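Long-range contacts in glutathione peroxidase-like peroxiredoxin HYR1 (Saccharomyces cerevisiae, PDB 3CMI), which reduces hydroperoxides with thioredoxin as electron donor and acts as a sensor that passes the peroxide signal on to the transcription activator YAP1: residues A[10-18]-A[27-37]; A[139-150]-A[162-170]. All blocks are in the same frame, centred on the assembly; numbering follows the deposited sequence.

Interaction 1 of 2, residues A[10-18]-A[27-37]; sequences SEFYKLAPV and FDQLKGKVVLI
In the N-terminal loop that precedes the first central strand of this thioredoxin-like fold, Phe12, Leu15 and Pro17 gather on Phe27, the first residue of the 3-10 turn 27-30, with Tyr13 lying alongside against Lys31. A single backbone bond ties the two segments: Phe27 N donates to Leu15 O at 2.8 Å, almost in line with the carbonyl. Round this bond the Phe27 ring packs against Phe12, Leu15 and Pro17, and Leu30 CD2 covers one of its faces. Phe27 CD2 stands over one face of the Phe12 ring, toward the rim and 3.5 Å from Phe12 CZ, the two ring planes inclined at 48° in an oblique pair. Leu15 CB approaches the same Phe27 CD2 to 3.7 Å, while Pro17 CG meets Phe27 CE1 at 3.5 Å.

The Phe12 ring reaches inward because its CG stands anti to the backbone N (chi1 -179°), and this brings Phe12 CE1, at the ring edge, to 3.7 Å from Ile37 CD1 on strand 34-41. Tyr13 is held differently. Lys31 CG sits over the centre of the Tyr13 ring, 3.4 Å from its centroid, in a CH-pi contact, and the extended lysine chain continues across the face. Phe27 O lies at the ring edge, and Tyr13 OH is hydrogen-bonded at 2.7 Å to a water that also bonds Lys33 O, where the type II turn Leu30 to Lys33 ends.

The loop thus packs on one face of the central sheet and, through Phe12 on Phe117, against helix 113-121, consistent with the thioredoxin-like fold of the glutathione peroxidase family.

Interaction 2 of 2, residues A[139-150]-A[162-170]; sequences LVDKKGKVYERY and TIEELLKEV
Strand 146-150, carrying Tyr147, and helix 162-167, carrying Thr162 and Leu166, run nearly antiparallel at 170°, their axes 11.1 Å apart at closest approach. The hairpin that ends in this strand contains a classic beta bulge, Tyr147 and Glu148 both lying opposite Leu139, and its side chains Leu139 and Tyr147 grip the helix from the sheet.

Leu166 serves both with separate branches. Its CD1 packs 3.7 Å from Leu139 CG, whereas its CD2 lies over one face of the Tyr147 ring, offset toward the rim and 4.2 Å from the centroid, a CH-pi contact. With CG anti to the backbone N (chi1 -180°), the Tyr147 ring extends from the strand toward the helix, and Tyr147 CE1 comes to 3.4 Å from Thr162 CG2. That methyl also meets Leu139 CD2 and Tyr150 OH. Deeper in, Ile163 CG1 lies against Leu139 CD1.

At the C-terminal end of the helix the contact turns polar. The aliphatic part of Lys142 runs past the last turn, its CE 3.4 Å from Leu167 O, and its NZ is hydrogen-bonded to Gly32 O. Beside it, Lys142 N makes a straight but weak bond to Glu169 OE2. Asp141 OD1 accepts from Lys143 N at 3.1 Å, forming an Asx turn, and also lies just 2.5 Å from Glu169 OE1, with the carboxylate planes 75° apart.

One of the two acids probably holds a proton and donates it to the other. Leu166 O, near the C-terminal end of the helix, also faces Glu169 OE2, acceptor against acceptor, and would be expected to disfavour a second negative charge. The polar end of this contact is therefore likely to depend on the ionisation of one carboxyl group.

Overall arrangement
Interaction 1 lies on one face of the central sheet and interaction 2 on the other, a worked example of a sheet clad on both sides. The centres of interactions 1 and 2 are about 12 Å apart, and the two follow in series along the chain. They meet through neighbouring antiparallel strands, where a backbone hydrogen bond joins Val35 to Val140. Side chains alternate between the faces: Val35 and Val140 look toward the N-terminal loop and Phe12, while Val34 and Leu139 look toward helix 160-167. Tyr13 OH also lies close to Lys142 O and Gly144 N. Both contacts lie away from the active-site Cys44, so they concern the body of the thioredoxin-like fold that carries it.

Interaction 1 of 2, residues A[10-18]-A[27-37]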
loop_
_atom_site.group_PDB
_atom_site.type_symbol
_atom_site.label_atom_id
_atom_site.label_comp_id
_atom_site.label_asym_id
_atom_site.label_seq_id
_atom_site.Cartn_x
_atom_site.Cartn_y
_atom_site.Cartn_z
ATOM N N SER A 10 13.247 -10.327 -5.488
ATOM C CA SER A 10 12.541 -10.249 -4.175
ATOM C C SER A 10 11.191 -10.961 -4.220
ATOM O O SER A 10 10.592 -11.106 -5.291
ATOM C CB SER A 10 12.354 -8.789 -3.749
ATOM O OG SER A 10 11.457 -8.114 -4.615
ATOM N N GLU A 11 10.723 -11.397 -3.048
ATOM C CA GLU A 11 9.428 -12.070 -2.902
ATOM C C GLU A 11 8.278 -11.126 -3.258
ATOM O O GLU A 11 7.197 -11.571 -3.655
ATOM C CB GLU A 11 9.260 -12.593 -1.469
ATOM C CG GLU A 11 8.195 -13.682 -1.311
ATOM C CD GLU A 11 7.940 -14.072 0.142
ATOM O OE1 GLU A 11 6.753 -14.155 0.528
ATOM O OE2 GLU A 11 8.915 -14.296 0.896
ATOM N N PHE A 12 8.530 -9.827 -3.116
ATOM C CA PHE A 12 7.563 -8.781 -3.438
ATOM C C PHE A 12 7.070 -8.844 -4.887
ATOM O O PHE A 12 5.884 -8.660 -5.150
ATOM C CB PHE A 12 8.174 -7.402 -3.149
ATOM C CG PHE A 12 7.252 -6.252 -3.434
ATOM C CD1 PHE A 12 6.210 -5.945 -2.562
ATOM C CD2 PHE A 12 7.428 -5.471 -4.573
ATOM C CE1 PHE A 12 5.357 -4.878 -2.823
ATOM C CE2 PHE A 12 6.582 -4.406 -4.845
ATOM C CZ PHE A 12 5.544 -4.104 -3.972
ATOM N N TYR A 13 7.982 -9.101 -5.822
ATOM C CA TYR A 13 7.636 -9.100 -7.241
ATOM C C TYR A 13 6.921 -10.378 -7.671
ATOM O O TYR A 13 6.375 -10.442 -8.773
ATOM C CB TYR A 13 8.871 -8.840 -8.112
ATOM C CG TYR A 13 9.513 -7.484 -7.887
ATOM C CD1 TYR A 13 8.742 -6.321 -7.845
ATOM C CD2 TYR A 13 10.893 -7.365 -7.730
ATOM C CE1 TYR A 13 9.329 -5.073 -7.643
ATOM C CE2 TYR A 13 11.489 -6.123 -7.528
ATOM C CZ TYR A 13 10.701 -4.983 -7.484
ATOM O OH TYR A 13 11.288 -3.753 -7.289
ATOM N N LYS A 14 6.925 -11.378 -6.790
ATOM C CA LYS A 14 6.218 -12.643 -7.011
ATOM C C LYS A 14 4.716 -12.516 -6.735
ATOM O O LYS A 14 3.922 -13.331 -7.205
ATOM C CB LYS A 14 6.814 -13.748 -6.136
ATOM C CG LYS A 14 8.130 -14.329 -6.640
ATOM C CD LYS A 14 8.898 -14.986 -5.498
ATOM C CE LYS A 14 10.176 -15.656 -5.978
ATOM N NZ LYS A 14 9.946 -17.075 -6.387
ATOM N N LEU A 15 4.346 -11.489 -5.971
ATOM C CA LEU A 15 2.957 -11.221 -5.598
ATOM C C LEU A 15 2.085 -10.864 -6.796
ATOM O O LEU A 15 2.496 -10.097 -7.665
ATOM C CB LEU A 15 2.901 -10.074 -4.588
ATOM C CG LEU A 15 2.950 -10.295 -3.069
ATOM C CD1 LEU A 15 3.393 -11.695 -2.627
ATOM C CD2 LEU A 15 3.797 -9.197 -2.401
ATOM N N ALA A 16 0.878 -11.423 -6.828
ATOM C CA ALA A 16 -0.089 -11.101 -7.868
ATOM C C ALA A 16 -1.515 -11.110 -7.304
ATOM O O ALA A 16 -2.264 -12.075 -7.510
ATOM C CB ALA A 16 0.044 -12.073 -9.056
ATOM N N PRO A 17 -1.896 -10.033 -6.586
ATOM C CA PRO A 17 -3.260 -9.924 -6.071
ATOM C C PRO A 17 -4.271 -9.710 -7.194
ATOM O O PRO A 17 -3.910 -9.226 -8.272
ATOM C CB PRO A 17 -3.197 -8.677 -5.191
ATOM C CG PRO A 17 -2.118 -7.845 -5.812
ATOM C CD PRO A 17 -1.086 -8.853 -6.226
ATOM N N VAL A 18 -5.523 -10.063 -6.936
ATOM C CA VAL A 18 -6.597 -9.849 -7.902
ATOM C C VAL A 18 -6.971 -8.360 -7.920
ATOM O O VAL A 18 -7.136 -7.754 -6.864
ATOM C CB VAL A 18 -7.833 -10.715 -7.560
ATOM C CG1 VAL A 18 -8.915 -10.530 -8.589
ATOM C CG2 VAL A 18 -7.452 -12.195 -7.460
ATOM N N PHE A 27 2.918 -7.955 -9.423
ATOM C CA PHE A 27 3.783 -6.916 -8.855
ATOM C C PHE A 27 5.122 -6.774 -9.584
ATOM O O PHE A 27 5.895 -5.869 -9.284
ATOM C CB PHE A 27 4.017 -7.171 -7.363
ATOM C CG PHE A 27 2.952 -6.597 -6.459
ATOM C CD1 PHE A 27 1.687 -6.264 -6.943
ATOM C CD2 PHE A 27 3.209 -6.425 -5.101
ATOM C CE1 PHE A 27 0.711 -5.742 -6.092
ATOM C CE2 PHE A 27 2.237 -5.911 -4.245
ATOM C CZ PHE A 27 0.990 -5.568 -4.739
ATOM N N ASP A 28 5.402 -7.658 -10.542
ATOM C CA ASP A 28 6.636 -7.542 -11.319
ATOM C C ASP A 28 6.634 -6.284 -12.197
ATOM O O ASP A 28 7.697 -5.767 -12.547
ATOM C CB ASP A 28 6.925 -8.812 -12.133
ATOM C CG ASP A 28 5.935 -9.031 -13.261
ATOM O OD1 ASP A 28 6.320 -9.664 -14.264
ATOM O OD2 ASP A 28 4.776 -8.580 -13.149
ATOM N N GLN A 29 5.440 -5.786 -12.526
ATOM C CA GLN A 29 5.292 -4.521 -13.262
ATOM C C GLN A 29 5.734 -3.326 -12.409
ATOM O O GLN A 29 5.905 -2.215 -12.919
ATOM C CB GLN A 29 3.844 -4.328 -13.731
ATOM C CG GLN A 29 2.852 -3.959 -12.616
ATOM C CD GLN A 29 1.400 -4.030 -13.067
ATOM O OE1 GLN A 29 0.672 -4.971 -12.727
ATOM N NE2 GLN A 29 0.976 -3.039 -13.844
ATOM N N LEU A 30 5.922 -3.575 -11.115
ATOM C CA LEU A 30 6.282 -2.540 -10.145
ATOM C C LEU A 30 7.795 -2.369 -9.977
ATOM O O LEU A 30 8.238 -1.539 -9.180
ATOM C CB LEU A 30 5.639 -2.857 -8.789
ATOM C CG LEU A 30 4.269 -2.285 -8.393
ATOM C CD1 LEU A 30 3.296 -2.105 -9.565
ATOM C CD2 LEU A 30 3.647 -3.115 -7.283
ATOM N N LYS A 31 8.572 -3.153 -10.726
ATOM C CA LYS A 31 10.035 -3.124 -10.652
ATOM C C LYS A 31 10.584 -1.757 -11.051
ATOM O O LYS A 31 10.218 -1.213 -12.095
ATOM C CB LYS A 31 10.648 -4.215 -11.539
ATOM C CG LYS A 31 10.489 -5.633 -11.002
ATOM C CD LYS A 31 10.965 -6.672 -12.002
ATOM C CE LYS A 31 10.736 -8.085 -11.476
ATOM N NZ LYS A 31 10.989 -9.125 -12.521
ATOM N N GLY A 32 11.453 -1.209 -10.205
ATOM C CA GLY A 32 12.046 0.104 -10.439
ATOM C C GLY A 32 11.156 1.252 -10.000
ATOM O O GLY A 32 11.475 2.416 -10.242
ATOM N N LYS A 33 10.039 0.919 -9.357
ATOM C CA LYS A 33 9.087 1.912 -8.862
ATOM C C LYS A 33 9.063 1.940 -7.346
ATOM O O LYS A 33 9.168 0.897 -6.697
ATOM C CB LYS A 33 7.669 1.625 -9.382
ATOM C CG LYS A 33 7.339 2.218 -10.752
ATOM C CD LYS A 33 7.998 1.449 -11.880
ATOM C CE LYS A 33 7.564 1.968 -13.254
ATOM N NZ LYS A 33 6.199 1.471 -13.601
ATOM N N VAL A 34 8.934 3.142 -6.791
ATOM C CA VAL A 34 8.591 3.308 -5.385
ATOM C C VAL A 34 7.086 3.052 -5.258
ATOM O O VAL A 34 6.297 3.563 -6.048
ATOM C CB VAL A 34 8.986 4.718 -4.865
ATOM C CG1 VAL A 34 8.509 4.939 -3.423
ATOM C CG2 VAL A 34 10.502 4.927 -4.969
ATOM N N VAL A 35 6.696 2.241 -4.281
ATOM C CA VAL A 35 5.296 1.841 -4.129
ATOM C C VAL A 35 4.778 2.124 -2.721
ATOM O O VAL A 35 5.414 1.763 -1.726
ATOM C CB VAL A 35 5.084 0.326 -4.458
ATOM C CG1 VAL A 35 3.600 -0.028 -4.478
ATOM C CG2 VAL A 35 5.723 -0.039 -5.795
ATOM N N LEU A 36 3.620 2.775 -2.650
ATOM C CA LEU A 36 2.910 2.960 -1.387
ATOM C C LEU A 36 1.750 1.964 -1.382
ATOM O O LEU A 36 0.893 2.005 -2.261
ATOM C CB LEU A 36 2.410 4.406 -1.286
ATOM C CG LEU A 36 2.053 5.128 0.026
ATOM C CD1 LEU A 36 0.556 5.352 0.164
ATOM C CD2 LEU A 36 2.608 4.445 1.275
ATOM N N ILE A 37 1.746 1.035 -0.429
ATOM C CA ILE A 37 0.635 0.102 -0.322
ATOM C C ILE A 37 -0.265 0.506 0.838
ATOM O O ILE A 37 0.175 0.587 1.985
ATOM C CB ILE A 37 1.102 -1.379 -0.222
ATOM C CG1 ILE A 37 1.870 -1.765 -1.494
ATOM C CG2 ILE A 37 -0.102 -2.318 -0.030
ATOM C CD1 ILE A 37 2.391 -3.177 -1.515
HETATM O O HOH W 1 9.592 -1.851 -6.390
#

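Interaction 2 of 2, residues A[139-150]-A[162-170]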
loop_
_atom_site.group_PDB
_atom_site.type_symbol
_atom_site.label_atom_id
_atom_site.label_comp_id
_atom_site.label_asym_id
_atom_site.label_seq_id
_atom_site.Cartn_x
_atom_site.Cartn_y
_atom_site.Cartn_z
ATOM N N LEU A 139 5.636 1.501 2.615
ATOM C CA LEU A 139 6.413 2.084 1.533
ATOM C C LEU A 139 7.453 1.068 1.065
ATOM O O LEU A 139 8.202 0.516 1.877
ATOM C CB LEU A 139 7.071 3.380 2.017
ATOM C CG LEU A 139 7.425 4.526 1.070
ATOM C CD1 LEU A 139 6.314 4.869 0.072
ATOM C CD2 LEU A 139 7.797 5.745 1.903
ATOM N N VAL A 140 7.482 0.820 -0.245
ATOM C CA VAL A 140 8.364 -0.179 -0.846
ATOM C C VAL A 140 9.432 0.438 -1.766
ATOM O O VAL A 140 9.156 1.344 -2.556
ATOM C CB VAL A 140 7.542 -1.272 -1.601
ATOM C CG1 VAL A 140 8.451 -2.315 -2.238
ATOM C CG2 VAL A 140 6.550 -1.949 -0.651
ATOM N N ASP A 141 10.649 -0.087 -1.623
ATOM C CA ASP A 141 11.859 0.212 -2.413
ATOM C C ASP A 141 11.659 0.137 -3.931
ATOM O O ASP A 141 10.704 -0.480 -4.414
ATOM C CB ASP A 141 12.888 -0.874 -2.055
ATOM C CG ASP A 141 14.293 -0.363 -1.950
ATOM O OD1 ASP A 141 14.864 0.039 -2.984
ATOM O OD2 ASP A 141 14.848 -0.407 -0.834
ATOM N N LYS A 142 12.588 0.745 -4.674
ATOM C CA LYS A 142 12.709 0.518 -6.120
ATOM C C LYS A 142 13.267 -0.878 -6.439
ATOM O O LYS A 142 13.138 -1.364 -7.567
ATOM C CB LYS A 142 13.590 1.585 -6.772
ATOM C CG LYS A 142 12.874 2.893 -7.055
ATOM C CD LYS A 142 13.763 3.860 -7.819
ATOM C CE LYS A 142 12.980 5.082 -8.288
ATOM N NZ LYS A 142 11.965 4.766 -9.346
ATOM N N LYS A 143 13.897 -1.502 -5.445
ATOM C CA LYS A 143 14.428 -2.859 -5.576
ATOM C C LYS A 143 13.457 -3.890 -4.987
ATOM O O LYS A 143 13.707 -5.097 -5.046
ATOM C CB LYS A 143 15.809 -2.975 -4.915
ATOM C CG LYS A 143 16.909 -2.139 -5.571
ATOM C CD LYS A 143 18.238 -2.304 -4.837
ATOM C CE LYS A 143 19.278 -1.274 -5.273
ATOM N NZ LYS A 143 19.832 -1.524 -6.635
ATOM N N GLY A 144 12.354 -3.404 -4.420
ATOM C CA GLY A 144 11.284 -4.264 -3.913
ATOM C C GLY A 144 11.334 -4.559 -2.426
ATOM O O GLY A 144 10.582 -5.396 -1.935
ATOM N N LYS A 145 12.220 -3.871 -1.714
ATOM C CA LYS A 145 12.389 -4.057 -0.277
ATOM C C LYS A 145 11.517 -3.081 0.512
ATOM O O LYS A 145 11.521 -1.876 0.254
ATOM C CB LYS A 145 13.864 -3.900 0.113
ATOM C CG LYS A 145 14.781 -4.953 -0.501
ATOM C CD LYS A 145 16.230 -4.745 -0.095
ATOM C CE LYS A 145 17.172 -5.681 -0.857
ATOM N NZ LYS A 145 17.123 -7.097 -0.366
ATOM N N VAL A 146 10.767 -3.609 1.475
ATOM C CA VAL A 146 9.895 -2.778 2.299
ATOM C C VAL A 146 10.744 -1.847 3.172
ATOM O O VAL A 146 11.587 -2.300 3.952
ATOM C CB VAL A 146 8.926 -3.622 3.160
ATOM C CG1 VAL A 146 7.929 -2.721 3.875
ATOM C CG2 VAL A 146 8.187 -4.658 2.296
ATOM N N TYR A 147 10.522 -0.546 3.005
ATOM C CA TYR A 147 11.296 0.481 3.700
ATOM C C TYR A 147 10.752 0.756 5.099
ATOM O O TYR A 147 11.519 0.829 6.065
ATOM C CB TYR A 147 11.331 1.777 2.879
ATOM C CG TYR A 147 12.119 2.893 3.532
ATOM C CD1 TYR A 147 11.468 3.940 4.189
ATOM C CD2 TYR A 147 13.515 2.899 3.502
ATOM C CE1 TYR A 147 12.188 4.965 4.797
ATOM C CE2 TYR A 147 14.247 3.926 4.108
ATOM C CZ TYR A 147 13.573 4.954 4.753
ATOM O OH TYR A 147 14.283 5.973 5.351
ATOM N N GLU A 148 9.433 0.917 5.198
ATOM C CA GLU A 148 8.786 1.260 6.463
ATOM C C GLU A 148 7.268 1.102 6.415
ATOM O O GLU A 148 6.638 1.228 5.358
ATOM C CB GLU A 148 9.157 2.694 6.887
ATOM C CG GLU A 148 8.772 3.089 8.321
ATOM C CD GLU A 148 9.286 2.117 9.376
ATOM O OE1 GLU A 148 10.330 2.419 9.980
ATOM O OE2 GLU A 148 8.655 1.051 9.592
ATOM N N ARG A 149 6.705 0.819 7.587
ATOM C CA ARG A 149 5.272 0.732 7.814
ATOM C C ARG A 149 4.820 1.946 8.638
ATOM O O ARG A 149 5.454 2.305 9.636
ATOM C CB ARG A 149 4.975 -0.570 8.553
ATOM C CG ARG A 149 3.525 -0.850 8.889
ATOM C CD ARG A 149 3.468 -2.117 9.736
ATOM N NE ARG A 149 2.118 -2.472 10.150
ATOM C CZ ARG A 149 1.763 -3.677 10.586
ATOM N NH1 ARG A 149 2.651 -4.660 10.644
ATOM N NH2 ARG A 149 0.510 -3.902 10.956
ATOM N N TYR A 150 3.728 2.573 8.215
ATOM C CA TYR A 150 3.217 3.778 8.871
ATOM C C TYR A 150 1.788 3.562 9.333
ATOM O O TYR A 150 1.014 2.874 8.671
ATOM C CB TYR A 150 3.273 4.970 7.917
ATOM C CG TYR A 150 4.650 5.227 7.353
ATOM C CD1 TYR A 150 5.046 4.652 6.145
ATOM C CD2 TYR A 150 5.563 6.037 8.036
ATOM C CE1 TYR A 150 6.317 4.881 5.629
ATOM C CE2 TYR A 150 6.835 6.272 7.527
ATOM C CZ TYR A 150 7.202 5.691 6.324
ATOM O OH TYR A 150 8.456 5.916 5.814
ATOM N N THR A 162 10.243 11.273 2.435
ATOM C CA THR A 162 10.720 9.896 2.401
ATOM C C THR A 162 10.562 9.288 0.998
ATOM O O THR A 162 11.453 8.591 0.510
ATOM C CB THR A 162 9.972 9.033 3.438
ATOM O OG1 THR A 162 10.154 9.592 4.742
ATOM C CG2 THR A 162 10.472 7.583 3.426
ATOM N N ILE A 163 9.427 9.553 0.354
ATOM C CA ILE A 163 9.204 9.101 -1.028
ATOM C C ILE A 163 10.269 9.687 -1.955
ATOM O O ILE A 163 10.812 8.980 -2.806
ATOM C CB ILE A 163 7.761 9.409 -1.528
ATOM C CG1 ILE A 163 6.746 8.541 -0.776
ATOM C CG2 ILE A 163 7.606 9.133 -3.044
ATOM C CD1 ILE A 163 5.298 8.972 -0.940
ATOM N N GLU A 164 10.589 10.964 -1.759
ATOM C CA GLU A 164 11.577 11.642 -2.599
ATOM C C GLU A 164 12.972 11.027 -2.491
ATOM O O GLU A 164 13.651 10.886 -3.506
ATOM C CB GLU A 164 11.600 13.158 -2.338
ATOM C CG GLU A 164 10.396 13.858 -2.961
ATOM C CD GLU A 164 10.481 15.371 -2.978
ATOM O OE1 GLU A 164 11.595 15.936 -2.889
ATOM O OE2 GLU A 164 9.410 16.004 -3.103
ATOM N N GLU A 165 13.393 10.647 -1.283
ATOM C CA GLU A 165 14.715 10.025 -1.119
ATOM C C GLU A 165 14.801 8.612 -1.699
ATOM O O GLU A 165 15.864 8.187 -2.152
ATOM C CB GLU A 165 15.248 10.109 0.326
ATOM C CG GLU A 165 14.482 9.348 1.397
ATOM C CD GLU A 165 14.946 9.695 2.822
ATOM O OE1 GLU A 165 16.088 10.171 2.999
ATOM O OE2 GLU A 165 14.166 9.481 3.776
ATOM N N LEU A 166 13.678 7.898 -1.696
ATOM C CA LEU A 166 13.595 6.582 -2.339
ATOM C C LEU A 166 13.581 6.697 -3.862
ATOM O O LEU A 166 14.110 5.834 -4.560
ATOM C CB LEU A 166 12.362 5.810 -1.867
ATOM C CG LEU A 166 12.259 5.381 -0.403
ATOM C CD1 LEU A 166 10.953 4.638 -0.191
ATOM C CD2 LEU A 166 13.442 4.517 0.019
ATOM N N LEU A 167 12.971 7.762 -4.372
ATOM C CA LEU A 167 12.909 7.978 -5.815
ATOM C C LEU A 167 14.294 8.269 -6.396
ATOM O O LEU A 167 14.566 7.949 -7.556
ATOM C CB LEU A 167 11.927 9.104 -6.157
ATOM C CG LEU A 167 10.420 8.840 -6.038
ATOM C CD1 LEU A 167 9.666 10.156 -5.999
ATOM C CD2 LEU A 167 9.897 7.971 -7.175
ATOM N N LYS A 168 15.161 8.860 -5.572
ATOM C CA LYS A 168 16.517 9.243 -5.968
ATOM C C LYS A 168 17.553 8.112 -5.826
ATOM O O LYS A 168 18.726 8.300 -6.157
ATOM C CB LYS A 168 16.968 10.476 -5.170
ATOM C CG LYS A 168 16.141 11.736 -5.422
ATOM C CD LYS A 168 16.611 12.898 -4.553
ATOM C CE LYS A 168 15.594 14.033 -4.552
ATOM N NZ LYS A 168 16.096 15.267 -3.874
ATOM N N GLU A 169 17.115 6.946 -5.344
ATOM C CA GLU A 169 17.979 5.767 -5.147
ATOM C C GLU A 169 18.845 5.410 -6.349
ATOM O O GLU A 169 18.351 5.346 -7.478
ATOM C CB GLU A 169 17.136 4.534 -4.852
ATOM C CG GLU A 169 16.594 4.395 -3.454
ATOM C CD GLU A 169 15.758 3.136 -3.336
ATOM O OE1 GLU A 169 16.358 2.041 -3.274
ATOM O OE2 GLU A 169 14.509 3.237 -3.335
ATOM N N VAL A 170 20.126 5.146 -6.092
ATOM C CA VAL A 170 21.043 4.626 -7.115
ATOM C C VAL A 170 20.929 3.103 -7.241
ATOM O O VAL A 170 20.451 2.418 -6.334
ATOM C CB VAL A 170 22.524 5.019 -6.846
ATOM C CG1 VAL A 170 22.740 6.515 -7.070
ATOM C CG2 VAL A 170 22.968 4.597 -5.441
#